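Long-range contacts in protein-glutaminase (Chryseobacterium proteolyticum, PDB 2ZK9), which hydrolyses the side-chain amide of glutamine residues within proteins, releasing ammonia and leaving glutamate: residues G41-Q51 and D153-L163; C60-L69 and W80-S89. All coordinates share one frame; numbering follows the deposited sequence.

Contact 1 (G41-Q51 and D153-L163); sequences GCYARAHKMRQ and DNNLINTNCVL. With NA (sodium ion), chain B.
K48 and N160 form a direct polar link between the two helices: K48 NZ donates to N160 OD1 at 2.8 Å, in the amide plane and on a lone pair. The ammonium reaches equally to Q51 OE1, K48 NZ lying 2.8 Å from it, because the chain bends about CB-CG (chi2 70°) and is straight thereafter. A methionine here would probably leave the two carbonyl oxygens without their common donor and the amides of Q51 and N160 freer to turn. H47 adds a weak, bent hydrogen bond, with NE2 3.3 Å from D153 O at the edge of its ring, while ND1 pairs with K62. Two waters extend these links: one joins H47 NE2 to D153 N and N154 OD1, the other joins Y43 OH to N158 OD1, which Y142 also binds.

Helix 42-51 crosses helix 157-163 at -119°, their axes 8.6 Å apart, with A44 and T159 at the closest backbone approach. It starts at C42, whose SG is modelled on the sodium ion at a doubtfully short distance; a cysteine leading a helix is consistent with the nucleophile position of papain-like (clan CA) enzymes. The second helix is held at its start by D153, whose carboxylate takes the backbone N-H groups of N158 and T159 and, at 2.7 Å from T159 OG1 to D153 OD2, the hydroxyl; the helix N-terminus probably stabilises its negative charge.

Van der Waals contacts complete the interface. A44 CB meets V162 CG1 at 3.9 Å, and L163 CD1 lies 3.7 Å from K48 CG, against the aliphatic part of the lysine. In the conformer described, L156 CD2 also lies against the Q51 amide, 3.6 Å from Q51 CD.

Contact 2 (C60-L69 and W80-S89); sequences CEKQFVYGNL and WSYHVAILVS
V84 packs onto the ring of F64 on one face of the strand pair, its CG2 over the phenyl face, 3.6 Å from the ring centroid and 16° off its normal, a CH-pi contact. Next to them Y66 CD1 meets Y82 CB at 3.7 Å. On the opposite face V65 CG1 packs against H83 CB at 3.9 Å, and L69 CB lies 3.9 Å from W80 CB at the indole edge. H83 CG stands opposite its backbone nitrogen (chi1 -173°), which brings the imidazole to W80: W80 CH2 sits over the centre of that ring.

The backbones set this register. Antiparallel pairs of hydrogen bonds join E61 to L87, Q63 to A85 and V65 to H83, and a beta bulge between Y66 and L69 shifts the pairing by one residue as the chains turn a corner. There G67, in an extended conformation with positive phi, gives its N-H to S81 O at 3.0 Å. At the other end a water bridges E61 OE1, L87 O and S89 OG, and E61 also forms a salt bridge with K99.

Farther out, strand 130-138 borders strand 61-66, and W117 of helix 114-120 covers V65 and A85. H83 NE2 bonds to D103 while C42 touches the same imidazole, an arrangement consistent with the Cys-His-Asp catalytic triad of clan CA, its histidine steered by the indole and carboxylate.

Overall arrangement
Both contacts are largely buried, but contact 2 lies nearer the centre of the chain, its centre about 7 Å from it against about 10 Å for contact 1. Helix 42-55 joins them: one side carries helix 157-165, the other rests on strand 82-91. The joint is polar at H47 and K62 and apolar where A46 backs onto I86, while the probable catalytic pair, C42 and H83, takes one residue from each contact. Their chemistry differs with place. Contact 1 combines apolar side-chain packing with side-chain hydrogen bonds and waters, whereas contact 2 is held by regular backbone pairing flanked by apolar and aromatic side chains.

Contact 1 (G41-Q51 and D153-L163)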
loop_
_atom_site.group_PDB
_atom_site.type_symbol
_atom_site.label_atom_id
_atom_site.label_comp_id
_atom_site.label_asym_id
_atom_site.label_seq_id
_atom_site.Cartn_x
_atom_site.Cartn_y
_atom_site.Cartn_z
ATOM N N GLY A 41 -8.243 -4.942 0.281
ATOM C CA GLY A 41 -6.990 -5.583 0.622
ATOM C C GLY A 41 -5.785 -4.648 0.692
ATOM O O GLY A 41 -4.646 -5.115 0.781
ATOM N N CYS A 42 -6.021 -3.334 0.739
ATOM C CA CYS A 42 -4.897 -2.361 0.812
ATOM C C CYS A 42 -4.004 -2.615 1.998
ATOM O O CYS A 42 -2.781 -2.470 1.913
ATOM C CB CYS A 42 -5.433 -0.953 0.865
ATOM S SG CYS A 42 -6.595 -0.588 2.145
ATOM N N TYR A 43 -4.598 -2.982 3.125
ATOM C CA TYR A 43 -3.859 -3.252 4.360
ATOM C C TYR A 43 -2.877 -4.367 4.139
ATOM O O TYR A 43 -1.742 -4.328 4.636
ATOM C CB TYR A 43 -4.888 -3.501 5.483
ATOM C CG TYR A 43 -5.927 -4.521 5.137
ATOM C CD1 TYR A 43 -7.138 -4.223 4.544
ATOM C CD2 TYR A 43 -5.672 -5.871 5.375
ATOM C CE1 TYR A 43 -8.080 -5.198 4.221
ATOM C CE2 TYR A 43 -6.568 -6.839 5.086
ATOM C CZ TYR A 43 -7.785 -6.513 4.504
ATOM O OH TYR A 43 -8.670 -7.527 4.206
ATOM N N ALA A 44 -3.303 -5.430 3.445
ATOM C CA ALA A 44 -2.434 -6.579 3.174
ATOM C C ALA A 44 -1.354 -6.197 2.187
ATOM O O ALA A 44 -0.186 -6.572 2.340
ATOM C CB ALA A 44 -3.284 -7.732 2.682
ATOM N N ARG A 45 -1.712 -5.443 1.132
ATOM C CA ARG A 45 -0.674 -5.024 0.183
ATOM C C ARG A 45 0.412 -4.222 0.882
ATOM O O ARG A 45 1.591 -4.393 0.625
ATOM C CB ARG A 45 -1.268 -4.264 -0.989
ATOM C CG ARG A 45 -2.319 -5.012 -1.799
ATOM C CD ARG A 45 -2.594 -4.401 -3.131
ATOM N NE ARG A 45 -3.009 -2.979 -3.120
ATOM C CZ ARG A 45 -4.238 -2.569 -2.898
ATOM N NH1 ARG A 45 -5.244 -3.380 -2.666
ATOM N NH2 ARG A 45 -4.507 -1.251 -2.879
ATOM N N ALA A 46 -0.004 -3.308 1.770
ATOM C CA ALA A 46 0.962 -2.447 2.460
ATOM C C ALA A 46 1.858 -3.240 3.368
ATOM O O ALA A 46 3.065 -3.013 3.449
ATOM C CB ALA A 46 0.241 -1.335 3.203
ATOM N N HIS A 47 1.286 -4.222 4.102
ATOM C CA HIS A 47 2.098 -4.992 5.020
ATOM C C HIS A 47 3.074 -5.911 4.274
ATOM O O HIS A 47 4.171 -6.169 4.759
ATOM C CB HIS A 47 1.184 -5.782 5.968
ATOM C CG HIS A 47 1.660 -5.785 7.384
ATOM N ND1 HIS A 47 2.002 -4.670 8.001
ATOM C CD2 HIS A 47 1.769 -6.766 8.330
ATOM C CE1 HIS A 47 2.298 -4.875 9.264
ATOM N NE2 HIS A 47 2.180 -6.170 9.474
ATOM N N LYS A 48 2.674 -6.380 3.103
ATOM C CA LYS A 48 3.560 -7.191 2.270
ATOM C C LYS A 48 4.688 -6.352 1.686
ATOM O O LYS A 48 5.839 -6.790 1.632
ATOM C CB LYS A 48 2.783 -7.901 1.183
ATOM C CG LYS A 48 3.521 -9.024 0.491
ATOM C CD LYS A 48 3.748 -10.242 1.374
ATOM C CE LYS A 48 4.328 -11.396 0.608
ATOM N NZ LYS A 48 4.672 -12.535 1.465
ATOM N N MET A 49 4.380 -5.118 1.272
ATOM C CA MET A 49 5.455 -4.210 0.854
ATOM C C MET A 49 6.443 -3.975 1.971
ATOM O O MET A 49 7.651 -3.947 1.757
ATOM C CB MET A 49 4.881 -2.868 0.386
ATOM C CG MET A 49 4.093 -2.976 -0.915
ATOM S SD MET A 49 3.741 -1.350 -1.654
ATOM C CE MET A 49 2.386 -0.768 -0.646
ATOM N N ARG A 50 5.941 -3.797 3.187
ATOM C CA ARG A 50 6.804 -3.620 4.360
ATOM C C ARG A 50 7.671 -4.845 4.582
ATOM O O ARG A 50 8.841 -4.696 4.900
ATOM C CB ARG A 50 5.983 -3.295 5.585
ATOM C CG ARG A 50 6.834 -3.276 6.853
ATOM C CD ARG A 50 6.003 -2.804 8.008
ATOM N NE ARG A 50 6.796 -2.803 9.275
ATOM C CZ ARG A 50 6.781 -3.754 10.157
ATOM N NH1 ARG A 50 5.991 -4.846 10.063
ATOM N NH2 ARG A 50 7.553 -3.613 11.257
ATOM N N GLN A 51 7.147 -6.061 4.366
ATOM C CA GLN A 51 7.943 -7.261 4.516
ATOM C C GLN A 51 9.126 -7.218 3.542
ATOM O O GLN A 51 10.238 -7.653 3.892
ATOM C CB GLN A 51 7.103 -8.516 4.326
ATOM C CG GLN A 51 7.870 -9.816 4.472
ATOM C CD GLN A 51 7.073 -11.048 4.098
ATOM O OE1 GLN A 51 6.543 -11.108 3.007
ATOM N NE2 GLN A 51 6.953 -11.981 5.073
ATOM N N ASP A 153 -0.426 -7.462 12.500
ATOM C CA ASP A 153 -0.314 -8.736 11.778
ATOM C C ASP A 153 1.154 -9.138 11.711
ATOM O O ASP A 153 1.798 -9.174 10.675
ATOM C CB ASP A 153 -0.901 -8.655 10.375
ATOM C CG ASP A 153 -0.954 -9.947 9.607
ATOM O OD1 ASP A 153 -1.175 -11.013 10.238
ATOM O OD2 ASP A 153 -0.808 -9.902 8.350
ATOM N N ASN A 154 1.772 -9.363 12.900
ATOM C CA ASN A 154 3.188 -9.404 13.006
ATOM C C ASN A 154 3.813 -10.556 12.228
ATOM O O ASN A 154 4.964 -10.423 11.752
ATOM C CB ASN A 154 3.608 -9.530 14.427
ATOM C CG ASN A 154 3.506 -8.262 15.205
ATOM O OD1 ASN A 154 3.223 -7.204 14.705
ATOM N ND2 ASN A 154 3.754 -8.425 16.476
ATOM N N ASN A 155 3.097 -11.672 12.089
ATOM C CA ASN A 155 3.608 -12.832 11.389
ATOM C C ASN A 155 3.114 -12.940 9.962
ATOM O O ASN A 155 3.381 -13.926 9.294
ATOM C CB ASN A 155 3.269 -14.109 12.208
ATOM C CG ASN A 155 4.015 -14.098 13.545
ATOM O OD1 ASN A 155 3.360 -14.263 14.574
ATOM N ND2 ASN A 155 5.264 -13.855 13.530
ATOM N N LEU A 156 2.392 -11.897 9.505
ATOM C CA LEU A 156 1.857 -11.780 8.159
ATOM C C LEU A 156 0.910 -12.903 7.809
ATOM O O LEU A 156 0.614 -13.147 6.625
ATOM C CB LEU A 156 2.887 -11.627 6.995
ATOM C CG LEU A 156 3.267 -10.155 6.698
ATOM C CD1 LEU A 156 4.119 -9.623 7.831
ATOM C CD2 LEU A 156 3.900 -10.024 5.322
ATOM N N ILE A 157 0.323 -13.548 8.823
ATOM C CA ILE A 157 -0.660 -14.594 8.513
ATOM C C ILE A 157 -1.867 -13.988 7.837
ATOM O O ILE A 157 -2.381 -14.561 6.871
ATOM C CB ILE A 157 -1.007 -15.356 9.798
ATOM C CG1 ILE A 157 0.236 -16.181 10.272
ATOM C CG2 ILE A 157 -2.215 -16.247 9.624
ATOM C CD1 ILE A 157 0.056 -16.810 11.622
ATOM N N ASN A 158 -2.385 -12.880 8.338
ATOM C CA ASN A 158 -3.560 -12.308 7.686
ATOM C C ASN A 158 -3.207 -11.818 6.273
ATOM O O ASN A 158 -3.930 -12.054 5.325
ATOM C CB ASN A 158 -4.160 -11.184 8.529
ATOM C CG ASN A 158 -5.548 -10.885 8.079
ATOM O OD1 ASN A 158 -5.797 -9.854 7.404
ATOM N ND2 ASN A 158 -6.506 -11.705 8.435
ATOM N N THR A 159 -2.075 -11.128 6.201
ATOM C CA THR A 159 -1.609 -10.549 4.940
ATOM C C THR A 159 -1.558 -11.583 3.860
ATOM O O THR A 159 -2.091 -11.415 2.765
ATOM C CB THR A 159 -0.231 -9.906 5.144
ATOM O OG1 THR A 159 -0.311 -8.742 5.953
ATOM C CG2 THR A 159 0.404 -9.507 3.823
ATOM N N ASN A 160 -0.844 -12.685 4.132
ATOM C CA ASN A 160 -0.631 -13.693 3.087
ATOM C C ASN A 160 -1.938 -14.374 2.734
ATOM O O ASN A 160 -2.161 -14.722 1.576
ATOM C CB ASN A 160 0.457 -14.672 3.521
ATOM C CG ASN A 160 1.814 -14.062 3.494
ATOM O OD1 ASN A 160 2.190 -13.405 2.496
ATOM N ND2 ASN A 160 2.627 -14.335 4.499
ATOM N N CYS A 161 -2.809 -14.590 3.724
ATOM C CA CYS A 161 -4.104 -15.231 3.472
ATOM C C CYS A 161 -4.969 -14.375 2.584
ATOM O O CYS A 161 -5.598 -14.863 1.615
ATOM C CB CYS A 161 -4.837 -15.471 4.809
ATOM S SG CYS A 161 -6.194 -16.663 4.701
ATOM N N VAL A 162 -5.014 -13.057 2.855
ATOM C CA VAL A 162 -5.842 -12.140 2.061
ATOM C C VAL A 162 -5.277 -12.046 0.655
ATOM O O VAL A 162 -6.030 -12.095 -0.321
ATOM C CB VAL A 162 -5.951 -10.793 2.766
ATOM C CG1 VAL A 162 -6.532 -9.745 1.847
ATOM C CG2 VAL A 162 -6.748 -10.936 4.049
ATOM N N LEU A 163 -3.969 -11.870 0.526
ATOM C CA LEU A 163 -3.385 -11.809 -0.817
ATOM C C LEU A 163 -3.714 -13.071 -1.624
ATOM O O LEU A 163 -4.041 -12.977 -2.810
ATOM C CB LEU A 163 -1.888 -11.589 -0.765
ATOM C CG LEU A 163 -1.416 -10.235 -0.199
ATOM C CD1 LEU A 163 0.095 -10.239 -0.102
ATOM C CD2 LEU A 163 -1.934 -9.087 -1.045
HETATM NA NA NA B . -8.194 -1.446 0.950
HETATM O O HOH W 1 -8.466 -8.969 6.786
HETATM O O HOH W 2 2.123 -6.153 12.384
HETATM O O HOH W 3 -8.051 0.787 -0.167
HETATM O O HOH W 4 -10.442 0.324 1.664
#

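Contact 2 (C60-L69 and W80-S89)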
loop_
_atom_site.group_PDB
_atom_site.type_symbol
_atom_site.label_atom_id
_atom_site.label_comp_id
_atom_site.label_asym_id
_atom_site.label_seq_id
_atom_site.Cartn_x
_atom_site.Cartn_y
_atom_site.Cartn_z
ATOM N N CYS A 60 9.589 1.107 7.617
ATOM C CA CYS A 60 8.909 2.253 7.081
ATOM C C CYS A 60 7.760 2.615 8.009
ATOM O O CYS A 60 7.491 1.932 8.986
ATOM C CB CYS A 60 8.405 1.948 5.678
ATOM S SG CYS A 60 7.269 0.549 5.584
ATOM N N GLU A 61 7.108 3.730 7.648
ATOM C CA GLU A 61 5.818 4.070 8.246
ATOM C C GLU A 61 4.700 3.570 7.385
ATOM O O GLU A 61 4.900 3.187 6.197
ATOM C CB GLU A 61 5.733 5.607 8.407
ATOM C CG GLU A 61 6.646 6.123 9.529
ATOM C CD GLU A 61 6.703 7.621 9.491
ATOM O OE1 GLU A 61 7.389 8.190 8.611
ATOM O OE2 GLU A 61 5.970 8.289 10.310
ATOM N N LYS A 62 3.488 3.615 7.878
ATOM C CA LYS A 62 2.257 3.573 7.089
ATOM C C LYS A 62 1.701 4.988 7.052
ATOM O O LYS A 62 1.793 5.707 8.049
ATOM C CB LYS A 62 1.210 2.646 7.658
ATOM C CG LYS A 62 1.582 1.197 7.832
ATOM C CD LYS A 62 1.780 0.453 6.516
ATOM C CE LYS A 62 2.316 -0.941 6.692
ATOM N NZ LYS A 62 1.399 -1.732 7.534
ATOM N N GLN A 63 1.048 5.345 5.952
ATOM C CA GLN A 63 0.125 6.466 5.998
ATOM C C GLN A 63 -1.274 5.919 5.699
ATOM O O GLN A 63 -1.471 5.213 4.710
ATOM C CB GLN A 63 0.469 7.582 5.013
ATOM C CG GLN A 63 -0.416 8.809 5.194
ATOM C CD GLN A 63 0.042 10.035 4.454
ATOM O OE1 GLN A 63 -0.566 10.457 3.466
ATOM N NE2 GLN A 63 1.172 10.610 4.877
ATOM N N PHE A 64 -2.210 6.257 6.581
ATOM C CA PHE A 64 -3.615 5.979 6.431
ATOM C C PHE A 64 -4.329 7.245 6.035
ATOM O O PHE A 64 -4.105 8.284 6.659
ATOM C CB PHE A 64 -4.225 5.445 7.721
ATOM C CG PHE A 64 -3.711 4.085 8.122
ATOM C CD1 PHE A 64 -4.384 2.925 7.767
ATOM C CD2 PHE A 64 -2.545 3.929 8.863
ATOM C CE1 PHE A 64 -3.917 1.671 8.078
ATOM C CE2 PHE A 64 -2.049 2.679 9.186
ATOM C CZ PHE A 64 -2.747 1.527 8.800
ATOM N N VAL A 65 -5.215 7.175 5.042
ATOM C CA VAL A 65 -6.041 8.313 4.665
ATOM C C VAL A 65 -7.488 7.862 4.734
ATOM O O VAL A 65 -7.786 6.715 4.395
ATOM C CB VAL A 65 -5.619 8.847 3.260
ATOM C CG1 VAL A 65 -5.711 7.829 2.157
ATOM C CG2 VAL A 65 -6.443 10.077 2.899
ATOM N N TYR A 66 -8.362 8.729 5.174
ATOM C CA TYR A 66 -9.734 8.430 5.453
ATOM C C TYR A 66 -10.663 9.458 4.794
ATOM O O TYR A 66 -10.286 10.607 4.710
ATOM C CB TYR A 66 -10.022 8.476 6.966
ATOM C CG TYR A 66 -9.074 7.653 7.805
ATOM C CD1 TYR A 66 -9.351 6.352 8.147
ATOM C CD2 TYR A 66 -7.886 8.203 8.246
ATOM C CE1 TYR A 66 -8.459 5.593 8.923
ATOM C CE2 TYR A 66 -7.018 7.462 9.004
ATOM C CZ TYR A 66 -7.299 6.161 9.343
ATOM O OH TYR A 66 -6.392 5.484 10.148
ATOM N N GLY A 67 -11.839 9.016 4.342
ATOM C CA GLY A 67 -12.770 9.970 3.790
ATOM C C GLY A 67 -13.752 9.351 2.870
ATOM O O GLY A 67 -13.969 8.153 2.902
ATOM N N ASN A 68 -14.313 10.196 2.017
ATOM C CA ASN A 68 -15.127 9.772 0.884
ATOM C C ASN A 68 -14.142 9.585 -0.273
ATOM O O ASN A 68 -13.945 10.485 -1.085
ATOM C CB ASN A 68 -16.162 10.834 0.558
ATOM C CG ASN A 68 -16.999 10.480 -0.643
ATOM O OD1 ASN A 68 -17.163 9.310 -0.968
ATOM N ND2 ASN A 68 -17.496 11.472 -1.329
ATOM N N LEU A 69 -13.439 8.459 -0.289
ATOM C CA LEU A 69 -12.304 8.275 -1.202
ATOM C C LEU A 69 -12.775 7.607 -2.486
ATOM O O LEU A 69 -13.662 6.783 -2.508
ATOM C CB LEU A 69 -11.218 7.430 -0.536
ATOM C CG LEU A 69 -10.748 7.909 0.819
ATOM C CD1 LEU A 69 -9.608 7.006 1.295
ATOM C CD2 LEU A 69 -10.306 9.375 0.811
ATOM N N TRP A 80 -13.683 3.972 -1.564
ATOM C CA TRP A 80 -13.114 3.526 -0.306
ATOM C C TRP A 80 -13.498 4.442 0.837
ATOM O O TRP A 80 -13.681 5.624 0.620
ATOM C CB TRP A 80 -11.616 3.557 -0.454
ATOM C CG TRP A 80 -10.919 2.656 -1.380
ATOM C CD1 TRP A 80 -11.200 1.358 -1.740
ATOM C CD2 TRP A 80 -9.720 3.057 -2.070
ATOM N NE1 TRP A 80 -10.226 0.939 -2.609
ATOM C CE2 TRP A 80 -9.302 1.946 -2.810
ATOM C CE3 TRP A 80 -8.929 4.219 -2.106
ATOM C CZ2 TRP A 80 -8.159 1.989 -3.574
ATOM C CZ3 TRP A 80 -7.783 4.231 -2.869
ATOM C CH2 TRP A 80 -7.417 3.110 -3.563
ATOM N N SER A 81 -13.510 3.896 2.061
ATOM C CA SER A 81 -13.599 4.707 3.255
ATOM C C SER A 81 -12.217 5.018 3.802
ATOM O O SER A 81 -12.082 5.993 4.583
ATOM C CB SER A 81 -14.437 4.026 4.310
ATOM O OG SER A 81 -13.935 2.763 4.657
ATOM N N TYR A 82 -11.203 4.233 3.473
ATOM C CA TYR A 82 -9.845 4.508 3.873
ATOM C C TYR A 82 -8.924 3.848 2.829
ATOM O O TYR A 82 -9.327 2.960 2.113
ATOM C CB TYR A 82 -9.467 4.056 5.286
ATOM C CG TYR A 82 -9.122 2.606 5.388
ATOM C CD1 TYR A 82 -10.109 1.623 5.463
ATOM C CD2 TYR A 82 -7.800 2.164 5.398
ATOM C CE1 TYR A 82 -9.725 0.289 5.545
ATOM C CE2 TYR A 82 -7.440 0.882 5.485
ATOM C CZ TYR A 82 -8.396 -0.076 5.544
ATOM O OH TYR A 82 -8.000 -1.380 5.666
ATOM N N HIS A 83 -7.664 4.296 2.847
ATOM C CA HIS A 83 -6.632 3.637 2.094
ATOM C C HIS A 83 -5.334 3.724 2.903
ATOM O O HIS A 83 -5.192 4.564 3.801
ATOM C CB HIS A 83 -6.497 4.281 0.691
ATOM C CG HIS A 83 -5.545 3.531 -0.228
ATOM N ND1 HIS A 83 -5.525 2.167 -0.282
ATOM C CD2 HIS A 83 -4.623 4.002 -1.069
ATOM C CE1 HIS A 83 -4.605 1.829 -1.156
ATOM N NE2 HIS A 83 -4.025 2.935 -1.687
ATOM N N VAL A 84 -4.380 2.866 2.599
ATOM C CA VAL A 84 -3.117 2.808 3.281
ATOM C C VAL A 84 -2.040 2.415 2.270
ATOM O O VAL A 84 -2.293 1.616 1.368
ATOM C CB VAL A 84 -3.160 1.837 4.496
ATOM C CG1 VAL A 84 -3.554 0.433 4.112
ATOM C CG2 VAL A 84 -1.851 1.844 5.252
ATOM N N ALA A 85 -0.841 2.932 2.478
ATOM C CA ALA A 85 0.342 2.522 1.772
ATOM C C ALA A 85 1.553 2.759 2.678
ATOM O O ALA A 85 1.436 3.241 3.786
ATOM C CB ALA A 85 0.462 3.236 0.426
ATOM N N ILE A 86 2.735 2.348 2.181
ATOM C CA ILE A 86 3.958 2.551 2.955
ATOM C C ILE A 86 4.547 3.907 2.643
ATOM O O ILE A 86 4.551 4.364 1.497
ATOM C CB ILE A 86 4.975 1.400 2.740
ATOM C CG1 ILE A 86 5.476 1.248 1.308
ATOM C CG2 ILE A 86 4.414 0.115 3.316
ATOM C CD1 ILE A 86 6.711 0.398 1.200
ATOM N N LEU A 87 5.055 4.550 3.694
ATOM C CA LEU A 87 5.659 5.863 3.669
ATOM C C LEU A 87 7.131 5.681 4.060
ATOM O O LEU A 87 7.427 5.389 5.224
ATOM C CB LEU A 87 4.930 6.818 4.615
ATOM C CG LEU A 87 5.458 8.235 4.648
ATOM C CD1 LEU A 87 5.189 8.959 3.339
ATOM C CD2 LEU A 87 4.892 8.985 5.825
ATOM N N VAL A 88 8.016 5.745 3.074
ATOM C CA VAL A 88 9.417 5.405 3.202
ATOM C C VAL A 88 10.255 6.664 3.360
ATOM O O VAL A 88 10.078 7.647 2.686
ATOM C CB VAL A 88 9.851 4.626 1.945
ATOM C CG1 VAL A 88 11.292 4.097 2.056
ATOM C CG2 VAL A 88 8.900 3.470 1.703
ATOM N N SER A 89 11.173 6.643 4.335
ATOM C CA SER A 89 12.115 7.700 4.522
ATOM C C SER A 89 13.446 7.324 3.929
ATOM O O SER A 89 13.874 6.183 4.065
ATOM C CB SER A 89 12.342 7.925 6.012
ATOM O OG SER A 89 11.185 8.471 6.654
HETATM O O HOH W 5 9.068 6.793 7.031
#